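Local atomic coordinates of cellulase (Clostridium cellulovorans, PDB entry 6UI3), a protein that hydrolyses internal beta-1,4-linkages of cellulose and probably of other plant polysaccharides such as xylan, this chain being the glycoside hydrolase family 5 domain of a longer dockerin-bearing protein. Residues H108-F111 and Q112-D116; I123-E126 and G127-W131; N285-K288 and F289-T293; E330-Q333 and A334-G338. All coordinates share one frame; numbering follows the deposited sequence. Where two conformers were deposited one is given.

Interaction 1: residues H108-F111 and Q112-D116; sequences HNKF and QGQFD
The amide of Q112 meets H108 twice. Its NE2 donates to H108 ND1 at 3.2 Å, and the bond is fairly straight (158° at the hydrogen). The donor lies in the imidazole plane, at the ring edge, although the amide itself is turned 90° to the ring. On the other branch, Q112 OE1 receives a weak bond from the backbone N of H108, also 3.2 Å long. This oxygen is gripped further by Q152 N and N151 ND2, beyond the segments. Q112 can reach back this far because its chain is fully extended, with CG opposite the backbone N (chi1 -177°).

Three backbone bonds of the i to i+3 kind wind the turn. Q112 N donates to N109 O at 2.9 Å, G113 N to K110 O at 3.2 Å, and Q114 N to F111 O at 3.0 Å.

Packing is lighter. Q114 OE1 lies 3.5 Å from F111 CA, beside the backbone of that residue. The rings of F111 and F115 approach through CD1 of F111 and CE1 of F115, 4.0 Å apart; CE1 meets the F111 ring near its plane. I123 of helix 120-137 touches both phenylalanines.

F115 then centres an inverse gamma turn. This turn and the short 3-10 turn at 110-112 before it lie in the loop that follows strand 101-105 of the (beta/alpha)8 barrel. Such loops after the strands build the catalytic face in this family.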
loop_
_atom_site.group_PDB
_atom_site.type_symbol
_atom_site.label_atom_id
_atom_site.label_comp_id
_atom_site.label_asym_id
_atom_site.label_seq_id
_atom_site.Cartn_x
_atom_site.Cartn_y
_atom_site.Cartn_z
ATOM N N HIS A 108 -11.065 0.093 -1.026
ATOM C CA HIS A 108 -12.295 -0.236 -1.737
ATOM C C HIS A 108 -13.577 0.001 -0.931
ATOM O O HIS A 108 -14.634 -0.474 -1.350
ATOM C CB HIS A 108 -12.354 -1.663 -2.300
ATOM C CG HIS A 108 -11.241 -2.027 -3.233
ATOM N ND1 HIS A 108 -10.627 -1.119 -4.072
ATOM C CD2 HIS A 108 -10.658 -3.223 -3.477
ATOM C CE1 HIS A 108 -9.691 -1.740 -4.771
ATOM N NE2 HIS A 108 -9.697 -3.020 -4.439
ATOM N N ASN A 109 -13.539 0.705 0.199
ATOM C CA ASN A 109 -14.788 1.240 0.721
ATOM C C ASN A 109 -15.465 2.020 -0.402
ATOM O O ASN A 109 -14.795 2.622 -1.248
ATOM C CB ASN A 109 -14.549 2.208 1.879
ATOM C CG ASN A 109 -14.575 1.536 3.228
ATOM O OD1 ASN A 109 -13.984 0.471 3.438
ATOM N ND2 ASN A 109 -15.229 2.179 4.178
ATOM N N LYS A 110 -16.796 2.049 -0.390
ATOM C CA LYS A 110 -17.534 2.824 -1.384
ATOM C C LYS A 110 -17.011 4.255 -1.488
ATOM O O LYS A 110 -16.891 4.804 -2.584
ATOM C CB LYS A 110 -19.020 2.831 -1.018
ATOM C CG LYS A 110 -19.895 3.636 -1.960
ATOM C CD LYS A 110 -20.063 2.937 -3.287
ATOM C CE LYS A 110 -21.427 3.226 -3.913
ATOM N NZ LYS A 110 -21.841 2.149 -4.870
ATOM N N PHE A 111 -16.699 4.886 -0.356
ATOM C CA PHE A 111 -16.295 6.293 -0.414
ATOM C C PHE A 111 -14.978 6.515 -1.149
ATOM O O PHE A 111 -14.692 7.650 -1.540
ATOM C CB PHE A 111 -16.327 6.967 0.970
ATOM C CG PHE A 111 -15.103 6.766 1.862
ATOM C CD1 PHE A 111 -13.960 7.522 1.674
ATOM C CD2 PHE A 111 -15.140 5.913 2.949
ATOM C CE1 PHE A 111 -12.874 7.394 2.504
ATOM C CE2 PHE A 111 -14.035 5.790 3.797
ATOM C CZ PHE A 111 -12.921 6.535 3.571
ATOM N N GLN A 112 -14.177 5.469 -1.351
ATOM C CA GLN A 112 -12.942 5.612 -2.115
ATOM C C GLN A 112 -13.180 6.228 -3.482
ATOM O O GLN A 112 -12.274 6.866 -4.040
ATOM C CB GLN A 112 -12.298 4.234 -2.292
ATOM C CG GLN A 112 -10.949 4.256 -3.019
ATOM C CD GLN A 112 -10.381 2.855 -3.200
ATOM O OE1 GLN A 112 -9.451 2.461 -2.509
ATOM N NE2 GLN A 112 -10.960 2.085 -4.106
ATOM N N GLY A 113 -14.357 5.991 -4.072
ATOM C CA GLY A 113 -14.687 6.516 -5.386
ATOM C C GLY A 113 -15.526 7.775 -5.396
ATOM O O GLY A 113 -16.132 8.111 -6.415
ATOM N N GLN A 114 -15.567 8.474 -4.264
ATOM C CA GLN A 114 -16.440 9.631 -4.078
ATOM C C GLN A 114 -15.654 10.879 -3.686
ATOM O O GLN A 114 -16.176 11.767 -3.005
ATOM C CB GLN A 114 -17.550 9.313 -3.083
ATOM C CG GLN A 114 -18.426 8.144 -3.559
ATOM C CD GLN A 114 -19.553 7.858 -2.607
ATOM O OE1 GLN A 114 -19.340 7.674 -1.417
ATOM N NE2 GLN A 114 -20.770 7.848 -3.129
ATOM N N PHE A 115 -14.419 10.997 -4.180
ATOM C CA PHE A 115 -13.565 12.158 -3.898
ATOM C C PHE A 115 -13.907 13.300 -4.844
ATOM O O PHE A 115 -13.199 13.602 -5.807
ATOM C CB PHE A 115 -12.088 11.761 -3.922
ATOM C CG PHE A 115 -11.642 11.142 -2.616
ATOM C CD1 PHE A 115 -12.015 9.846 -2.275
ATOM C CD2 PHE A 115 -10.908 11.882 -1.692
ATOM C CE1 PHE A 115 -11.676 9.301 -1.041
ATOM C CE2 PHE A 115 -10.559 11.343 -0.467
ATOM C CZ PHE A 115 -10.923 10.059 -0.140
ATOM N N ASP A 116 -15.027 13.954 -4.536
ATOM C CA ASP A 116 -15.553 15.081 -5.293
ATOM C C ASP A 116 -16.293 16.005 -4.329
ATOM O O ASP A 116 -16.608 15.635 -3.201
ATOM C CB ASP A 116 -16.428 14.609 -6.470
ATOM C CG ASP A 116 -17.481 13.591 -6.050
ATOM O OD1 ASP A 116 -18.278 13.923 -5.162
ATOM O OD2 ASP A 116 -17.489 12.452 -6.587
#

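Interaction 2: residues I123-E126 and G127-W131; sequences IINE and GTIVW
T128 and I124 meet through one oxygen with two donors. I124 O accepts from T128 N at 2.9 Å and from T128 OG1 at 2.8 Å. The two donors come from opposite faces of the carbonyl plane. The hydroxyl is placed there by its first torsion, which sets OG1 beside the threonine's own backbone N (chi1 -68°) and folds it back over the preceding turn.

The other backbone bonds are regular alpha-helical ones. G127 N donates to I123 O, and I129 N to N125 O. V130 N donates to E126 O at 2.9 Å, nearly end-on.

Van der Waals contacts run one turn apart. The tip of I129, its CD1, lies across the amide of N125, 3.7 Å from both OD1 and ND2. I129 CG1 also rests 3.3 Å from N125 O. E126 and V130 lie side by side and point the same way, with E126 CG 4.2 Å from V130 CG2. V130 CG2 is also 3.3 Å from E126 O. Beyond CG the chain of E126 leads away from V130 to its carboxylate, whose OE2 is bonded to Y73 OH, with a weak second bond from N109 ND2.

The polar and apolar groups therefore divide the work. The threonine hydroxyl spends its hydrogen inside the helix rather than on an outside partner. The stem of E126 packs against V130, while its charged end serves the neighbouring loops and so links this helix of the barrel to them.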
loop_
_atom_site.group_PDB
_atom_site.type_symbol
_atom_site.label_atom_id
_atom_site.label_comp_id
_atom_site.label_asym_id
_atom_site.label_seq_id
_atom_site.Cartn_x
_atom_site.Cartn_y
_atom_site.Cartn_z
ATOM N N ILE A 123 -17.631 11.953 2.897
ATOM C CA ILE A 123 -16.462 11.070 2.926
ATOM C C ILE A 123 -15.523 11.457 4.062
ATOM O O ILE A 123 -14.885 10.592 4.680
ATOM C CB ILE A 123 -15.720 10.977 1.570
ATOM C CG1 ILE A 123 -14.914 12.241 1.270
ATOM C CG2 ILE A 123 -16.695 10.627 0.465
ATOM C CD1 ILE A 123 -14.188 12.206 -0.078
ATOM N N ILE A 124 -15.414 12.743 4.362
ATOM C CA ILE A 124 -14.565 13.139 5.475
ATOM C C ILE A 124 -15.177 12.664 6.789
ATOM O O ILE A 124 -14.468 12.217 7.700
ATOM C CB ILE A 124 -14.252 14.648 5.430
ATOM C CG1 ILE A 124 -13.392 14.965 4.192
ATOM C CG2 ILE A 124 -13.550 15.087 6.714
ATOM C CD1 ILE A 124 -13.057 16.404 3.962
ATOM N N ASN A 125 -16.504 12.726 6.903
ATOM C CA ASN A 125 -17.166 12.235 8.110
ATOM C C ASN A 125 -16.987 10.724 8.276
ATOM O O ASN A 125 -16.603 10.249 9.353
ATOM C CB ASN A 125 -18.642 12.626 8.076
ATOM C CG ASN A 125 -19.382 12.212 9.325
ATOM O OD1 ASN A 125 -19.051 12.626 10.436
ATOM N ND2 ASN A 125 -20.380 11.379 9.150
ATOM N N GLU A 126 -17.225 9.952 7.209
ATOM C CA GLU A 126 -17.038 8.509 7.312
ATOM C C GLU A 126 -15.580 8.160 7.587
ATOM O O GLU A 126 -15.285 7.331 8.457
ATOM C CB GLU A 126 -17.553 7.800 6.055
ATOM C CG GLU A 126 -17.413 6.279 6.128
ATOM C CD GLU A 126 -17.973 5.537 4.925
ATOM O OE1 GLU A 126 -18.571 6.179 4.038
ATOM O OE2 GLU A 126 -17.805 4.295 4.871
ATOM N N GLY A 127 -14.649 8.786 6.878
ATOM C CA GLY A 127 -13.244 8.501 7.132
ATOM C C GLY A 127 -12.822 8.851 8.546
ATOM O O GLY A 127 -12.014 8.142 9.161
ATOM N N THR A 128 -13.356 9.951 9.082
ATOM C CA THR A 128 -13.043 10.341 10.456
ATOM C C THR A 128 -13.554 9.296 11.440
ATOM O O THR A 128 -12.835 8.884 12.359
ATOM C CB THR A 128 -13.653 11.708 10.771
ATOM O OG1 THR A 128 -12.984 12.725 10.005
ATOM C CG2 THR A 128 -13.527 12.064 12.243
ATOM N N ILE A 129 -14.800 8.855 11.270
ATOM C CA ILE A 129 -15.387 7.899 12.207
ATOM C C ILE A 129 -14.673 6.550 12.126
ATOM O O ILE A 129 -14.398 5.911 13.152
ATOM C CB ILE A 129 -16.902 7.794 11.950
ATOM C CG1 ILE A 129 -17.576 9.113 12.336
ATOM C CG2 ILE A 129 -17.500 6.611 12.709
ATOM C CD1 ILE A 129 -18.990 9.248 11.832
ATOM N N VAL A 130 -14.337 6.107 10.915
ATOM C CA VAL A 130 -13.637 4.836 10.727
ATOM C C VAL A 130 -12.215 4.915 11.274
ATOM O O VAL A 130 -11.789 4.045 12.044
ATOM C CB VAL A 130 -13.685 4.414 9.244
ATOM C CG1 VAL A 130 -12.734 3.256 8.979
ATOM C CG2 VAL A 130 -15.113 4.058 8.833
ATOM N N TRP A 131 -11.466 5.959 10.901
ATOM C CA TRP A 131 -10.100 6.080 11.394
ATOM C C TRP A 131 -10.038 6.274 12.902
ATOM O O TRP A 131 -9.088 5.801 13.534
ATOM C CB TRP A 131 -9.305 7.172 10.656
ATOM C CG TRP A 131 -8.642 6.588 9.451
ATOM C CD1 TRP A 131 -8.902 6.860 8.131
ATOM C CD2 TRP A 131 -7.639 5.571 9.467
ATOM N NE1 TRP A 131 -8.094 6.076 7.325
ATOM C CE2 TRP A 131 -7.330 5.263 8.123
ATOM C CE3 TRP A 131 -6.974 4.886 10.491
ATOM C CZ2 TRP A 131 -6.386 4.283 7.782
ATOM C CZ3 TRP A 131 -6.043 3.907 10.153
ATOM C CH2 TRP A 131 -5.759 3.617 8.807
#

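Interaction 3: residues N285-K288 and F289-T293; sequences NFTK and FYVST
F286 and Y290 stand side by side, one helical turn apart, and point the same way. Both have CG opposite the backbone N (chi1 172° for F286 and -168° for Y290), which swings both rings to the same flank of the helix. The ring planes are 33° apart and the centroids 5.5 Å apart, so the meeting is oblique. Its nearest point is the far end of the F286 ring: CZ lies 3.7 Å from Y290 CD2, and CE1 lies 3.9 Å from that same atom. Beyond this pair, the ring of Y290 stacks on F272 and its hydroxyl bonds to A223 O, while F286 meets F241 edge-to-face.

This is the helix of the beta-alpha-beta unit formed by strand 267-272, helix 280-296 and strand 301-305 of the (beta/alpha)8 barrel. The aromatic flank faces inward onto the sheet and the adjacent helix 243-261. Four ordinary backbone bonds hold the turn: F289 N to N285 O, Y290 N to F286 O, V291 N to T287 O and S292 N to K288 O.

V291 turns one methyl back along the helix, and CG2 comes 3.4 Å from T287 O. The first torsion of F289 carries its ring to the side where T293 lies. T293 OG1 sits over one ring face, 3.4 Å above the plane and off toward the rim. The same hydroxyl donates to F289 O at 2.8 Å, and T293 N donates to that oxygen from the opposite face of the carbonyl plane. K288 is exposed and was modelled in two conformers.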
loop_
_atom_site.group_PDB
_atom_site.type_symbol
_atom_site.label_atom_id
_atom_site.label_comp_id
_atom_site.label_asym_id
_atom_site.label_seq_id
_atom_site.Cartn_x
_atom_site.Cartn_y
_atom_site.Cartn_z
ATOM N N ASN A 285 14.418 -8.511 -15.149
ATOM C CA ASN A 285 15.124 -7.277 -15.474
ATOM C C ASN A 285 14.332 -6.058 -15.036
ATOM O O ASN A 285 14.887 -5.110 -14.470
ATOM C CB ASN A 285 15.383 -7.186 -16.981
ATOM C CG ASN A 285 16.286 -8.278 -17.501
ATOM O OD1 ASN A 285 17.017 -8.926 -16.744
ATOM N ND2 ASN A 285 16.258 -8.468 -18.812
ATOM N N PHE A 286 13.022 -6.079 -15.269
ATOM C CA PHE A 286 12.153 -5.008 -14.800
ATOM C C PHE A 286 12.258 -4.821 -13.298
ATOM O O PHE A 286 12.405 -3.695 -12.804
ATOM C CB PHE A 286 10.709 -5.343 -15.189
ATOM C CG PHE A 286 9.662 -4.412 -14.606
ATOM C CD1 PHE A 286 9.157 -4.593 -13.328
ATOM C CD2 PHE A 286 9.137 -3.373 -15.358
ATOM C CE1 PHE A 286 8.170 -3.731 -12.823
ATOM C CE2 PHE A 286 8.147 -2.527 -14.840
ATOM C CZ PHE A 286 7.682 -2.708 -13.593
ATOM N N THR A 287 12.145 -5.915 -12.553
ATOM C CA THR A 287 12.061 -5.840 -11.098
ATOM C C THR A 287 13.374 -5.363 -10.508
ATOM O O THR A 287 13.390 -4.502 -9.616
ATOM C CB THR A 287 11.628 -7.195 -10.539
ATOM O OG1 THR A 287 10.336 -7.538 -11.054
ATOM C CG2 THR A 287 11.561 -7.183 -9.033
ATOM N N LYS A 288 14.486 -5.873 -11.024
ATOM C CA LYS A 288 15.798 -5.408 -10.584
ATOM C C LYS A 288 15.956 -3.914 -10.848
ATOM O O LYS A 288 16.349 -3.144 -9.966
ATOM C CB LYS A 288 16.876 -6.208 -11.322
ATOM C CG LYS A 288 18.294 -5.694 -11.150
ATOM C CD LYS A 288 18.790 -5.895 -9.743
ATOM C CE LYS A 288 20.155 -5.235 -9.532
ATOM N NZ LYS A 288 21.221 -5.763 -10.419
ATOM N N PHE A 289 15.650 -3.488 -12.077
ATOM C CA PHE A 289 15.788 -2.080 -12.429
ATOM C C PHE A 289 14.896 -1.208 -11.559
ATOM O O PHE A 289 15.315 -0.156 -11.063
ATOM C CB PHE A 289 15.436 -1.861 -13.906
ATOM C CG PHE A 289 15.634 -0.453 -14.347
ATOM C CD1 PHE A 289 16.853 -0.037 -14.828
ATOM C CD2 PHE A 289 14.628 0.479 -14.222
ATOM C CE1 PHE A 289 17.061 1.283 -15.201
ATOM C CE2 PHE A 289 14.821 1.789 -14.613
ATOM C CZ PHE A 289 16.028 2.191 -15.086
ATOM N N TYR A 290 13.638 -1.616 -11.409
ATOM C CA TYR A 290 12.654 -0.835 -10.667
ATOM C C TYR A 290 13.090 -0.648 -9.224
ATOM O O TYR A 290 13.140 0.478 -8.715
ATOM C CB TYR A 290 11.306 -1.562 -10.741
ATOM C CG TYR A 290 10.113 -0.772 -10.279
ATOM C CD1 TYR A 290 9.926 -0.466 -8.932
ATOM C CD2 TYR A 290 9.162 -0.344 -11.182
ATOM C CE1 TYR A 290 8.830 0.263 -8.506
ATOM C CE2 TYR A 290 8.059 0.391 -10.758
ATOM C CZ TYR A 290 7.896 0.678 -9.412
ATOM O OH TYR A 290 6.802 1.397 -8.950
ATOM N N VAL A 291 13.412 -1.743 -8.541
ATOM C CA VAL A 291 13.780 -1.635 -7.136
ATOM C C VAL A 291 15.094 -0.881 -6.984
ATOM O O VAL A 291 15.262 -0.100 -6.041
ATOM C CB VAL A 291 13.778 -3.009 -6.442
ATOM C CG1 VAL A 291 14.244 -2.895 -5.001
ATOM C CG2 VAL A 291 12.378 -3.604 -6.487
ATOM N N SER A 292 16.062 -1.105 -7.880
ATOM C CA SER A 292 17.308 -0.350 -7.796
ATOM C C SER A 292 17.055 1.148 -7.901
ATOM O O SER A 292 17.628 1.944 -7.141
ATOM C CB SER A 292 18.268 -0.795 -8.892
ATOM O OG SER A 292 19.422 0.028 -8.890
ATOM N N THR A 293 16.223 1.556 -8.852
ATOM C CA THR A 293 15.934 2.971 -9.051
ATOM C C THR A 293 15.229 3.554 -7.836
ATOM O O THR A 293 15.591 4.632 -7.353
ATOM C CB THR A 293 15.087 3.142 -10.324
ATOM O OG1 THR A 293 15.790 2.597 -11.446
ATOM C CG2 THR A 293 14.817 4.612 -10.598
#

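Interaction 4: residues E330-Q333 and A334-G338; sequences ELVQ and AMKDG
Q333 reaches D337 along the outside of the helix. Its CB leaves the backbone beside the peptide to A334. CG is opposite the backbone N, and the chain then bends at the next bond (chi2 61°), which brings the amide round toward D337. CG itself lies 3.8 Å from D337 OD2. CD comes next, 3.9 Å from D337 OD1. At the tip the two amide atoms part company.

NE2 donates to D337 OD1 at 2.9 Å, with 158° at the hydrogen. The acceptor lies in the amide plane, but the donor comes in from above the carboxylate plane. The two planes are 50° apart. Q333 OE1 turns instead toward K336, and lies 4.0 Å from K336 CD. A water lies unusually close to OE1, as its donor, and accepts from K336 NZ at 3.0 Å. Q333 thus bonds an acid directly and appears to link to a base, K336, through a water. K336 NZ has a further weak bond to A58 O.

Beneath this surface patch the helix is regular. A334 N, M335 N, K336 N and D337 N each bond the carbonyl oxygen four residues back. On the buried side, M335 CG rests 3.4 Å from L331 O.

The helix is the last of the chain, 329-339. Its inner face carries M335 onto I25 of strand 25-29, F60 and L318. Along its flank E330, L331, M335 and D337 touch helix 280-296, so it packs between the barrel's first strand and the preceding helix.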
loop_
_atom_site.group_PDB
_atom_site.type_symbol
_atom_site.label_atom_id
_atom_site.label_comp_id
_atom_site.label_asym_id
_atom_site.label_seq_id
_atom_site.Cartn_x
_atom_site.Cartn_y
_atom_site.Cartn_z
ATOM N N GLU A 330 13.217 -16.160 -8.796
ATOM C CA GLU A 330 14.057 -15.165 -9.443
ATOM C C GLU A 330 13.518 -13.760 -9.230
ATOM O O GLU A 330 14.281 -12.791 -9.253
ATOM C CB GLU A 330 14.138 -15.441 -10.945
ATOM C CG GLU A 330 14.656 -16.820 -11.334
ATOM C CD GLU A 330 13.573 -17.904 -11.514
ATOM O OE1 GLU A 330 12.452 -17.757 -10.976
ATOM O OE2 GLU A 330 13.870 -18.895 -12.194
ATOM N N LEU A 331 12.208 -13.603 -9.053
ATOM C CA LEU A 331 11.649 -12.273 -8.872
ATOM C C LEU A 331 11.898 -11.764 -7.463
ATOM O O LEU A 331 12.112 -10.561 -7.259
ATOM C CB LEU A 331 10.150 -12.276 -9.196
ATOM C CG LEU A 331 9.844 -12.563 -10.659
ATOM C CD1 LEU A 331 8.345 -12.545 -10.928
ATOM C CD2 LEU A 331 10.555 -11.601 -11.611
ATOM N N VAL A 332 11.842 -12.649 -6.470
ATOM C CA VAL A 332 12.229 -12.259 -5.122
ATOM C C VAL A 332 13.703 -11.886 -5.104
ATOM O O VAL A 332 14.110 -10.877 -4.509
ATOM C CB VAL A 332 11.916 -13.393 -4.124
ATOM C CG1 VAL A 332 12.355 -13.003 -2.730
ATOM C CG2 VAL A 332 10.429 -13.765 -4.162
ATOM N N GLN A 333 14.537 -12.689 -5.768
ATOM C CA GLN A 333 15.960 -12.387 -5.809
ATOM C C GLN A 333 16.224 -11.070 -6.528
ATOM O O GLN A 333 17.151 -10.341 -6.162
ATOM C CB GLN A 333 16.725 -13.540 -6.467
ATOM C CG GLN A 333 18.236 -13.410 -6.344
ATOM C CD GLN A 333 18.699 -13.407 -4.903
ATOM O OE1 GLN A 333 18.301 -14.263 -4.120
ATOM N NE2 GLN A 333 19.512 -12.430 -4.542
ATOM N N ALA A 334 15.429 -10.746 -7.551
ATOM C CA ALA A 334 15.594 -9.476 -8.256
ATOM C C ALA A 334 15.317 -8.296 -7.339
ATOM O O ALA A 334 15.996 -7.263 -7.426
ATOM C CB ALA A 334 14.678 -9.426 -9.484
ATOM N N MET A 335 14.309 -8.416 -6.464
ATOM C CA MET A 335 14.061 -7.366 -5.486
ATOM C C MET A 335 15.249 -7.207 -4.555
ATOM O O MET A 335 15.690 -6.084 -4.284
ATOM C CB MET A 335 12.792 -7.681 -4.684
ATOM C CG MET A 335 11.506 -7.676 -5.506
ATOM S SD MET A 335 9.962 -7.929 -4.591
ATOM C CE MET A 335 9.023 -8.816 -5.802
ATOM N N LYS A 336 15.796 -8.325 -4.071
ATOM C CA LYS A 336 16.963 -8.259 -3.203
ATOM C C LYS A 336 18.145 -7.644 -3.925
ATOM O O LYS A 336 18.875 -6.819 -3.359
ATOM C CB LYS A 336 17.348 -9.655 -2.715
ATOM C CG LYS A 336 16.357 -10.244 -1.776
ATOM C CD LYS A 336 16.776 -11.653 -1.449
ATOM C CE LYS A 336 15.832 -12.263 -0.467
ATOM N NZ LYS A 336 16.205 -13.679 -0.209
ATOM N N ASP A 337 18.362 -8.040 -5.179
ATOM C CA ASP A 337 19.506 -7.528 -5.914
ATOM C C ASP A 337 19.349 -6.042 -6.204
ATOM O O ASP A 337 20.344 -5.308 -6.217
ATOM C CB ASP A 337 19.686 -8.300 -7.223
ATOM C CG ASP A 337 20.140 -9.735 -7.015
ATOM O OD1 ASP A 337 20.562 -10.109 -5.900
ATOM O OD2 ASP A 337 20.083 -10.505 -7.999
ATOM N N GLY A 338 18.119 -5.573 -6.414
ATOM C CA GLY A 338 17.910 -4.153 -6.618
ATOM C C GLY A 338 18.073 -3.350 -5.346
ATOM O O GLY A 338 18.547 -2.211 -5.382
HETATM O O HOH W 1 16.034 -14.549 -3.109
#

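The four contacts follow in series along the chain, and none nests in or crosses another. Each is local, closing a turn and no long loop. Interaction 1 shapes the loop after strand 101-105, and interaction 2 lies on the helix that this loop leads into. Those two touch, with F111 against E126 and F115 against I123. Interactions 3 and 4 belong to the end of the chain, on helices 280-296 and 329-339, and lie on the opposite side of the chain's centre. Their centres are only about 8 Å apart; T287 packs on M335, and V291 on the backbone of M335. Interactions 2 and 4 stand about 38 Å apart, centre to centre.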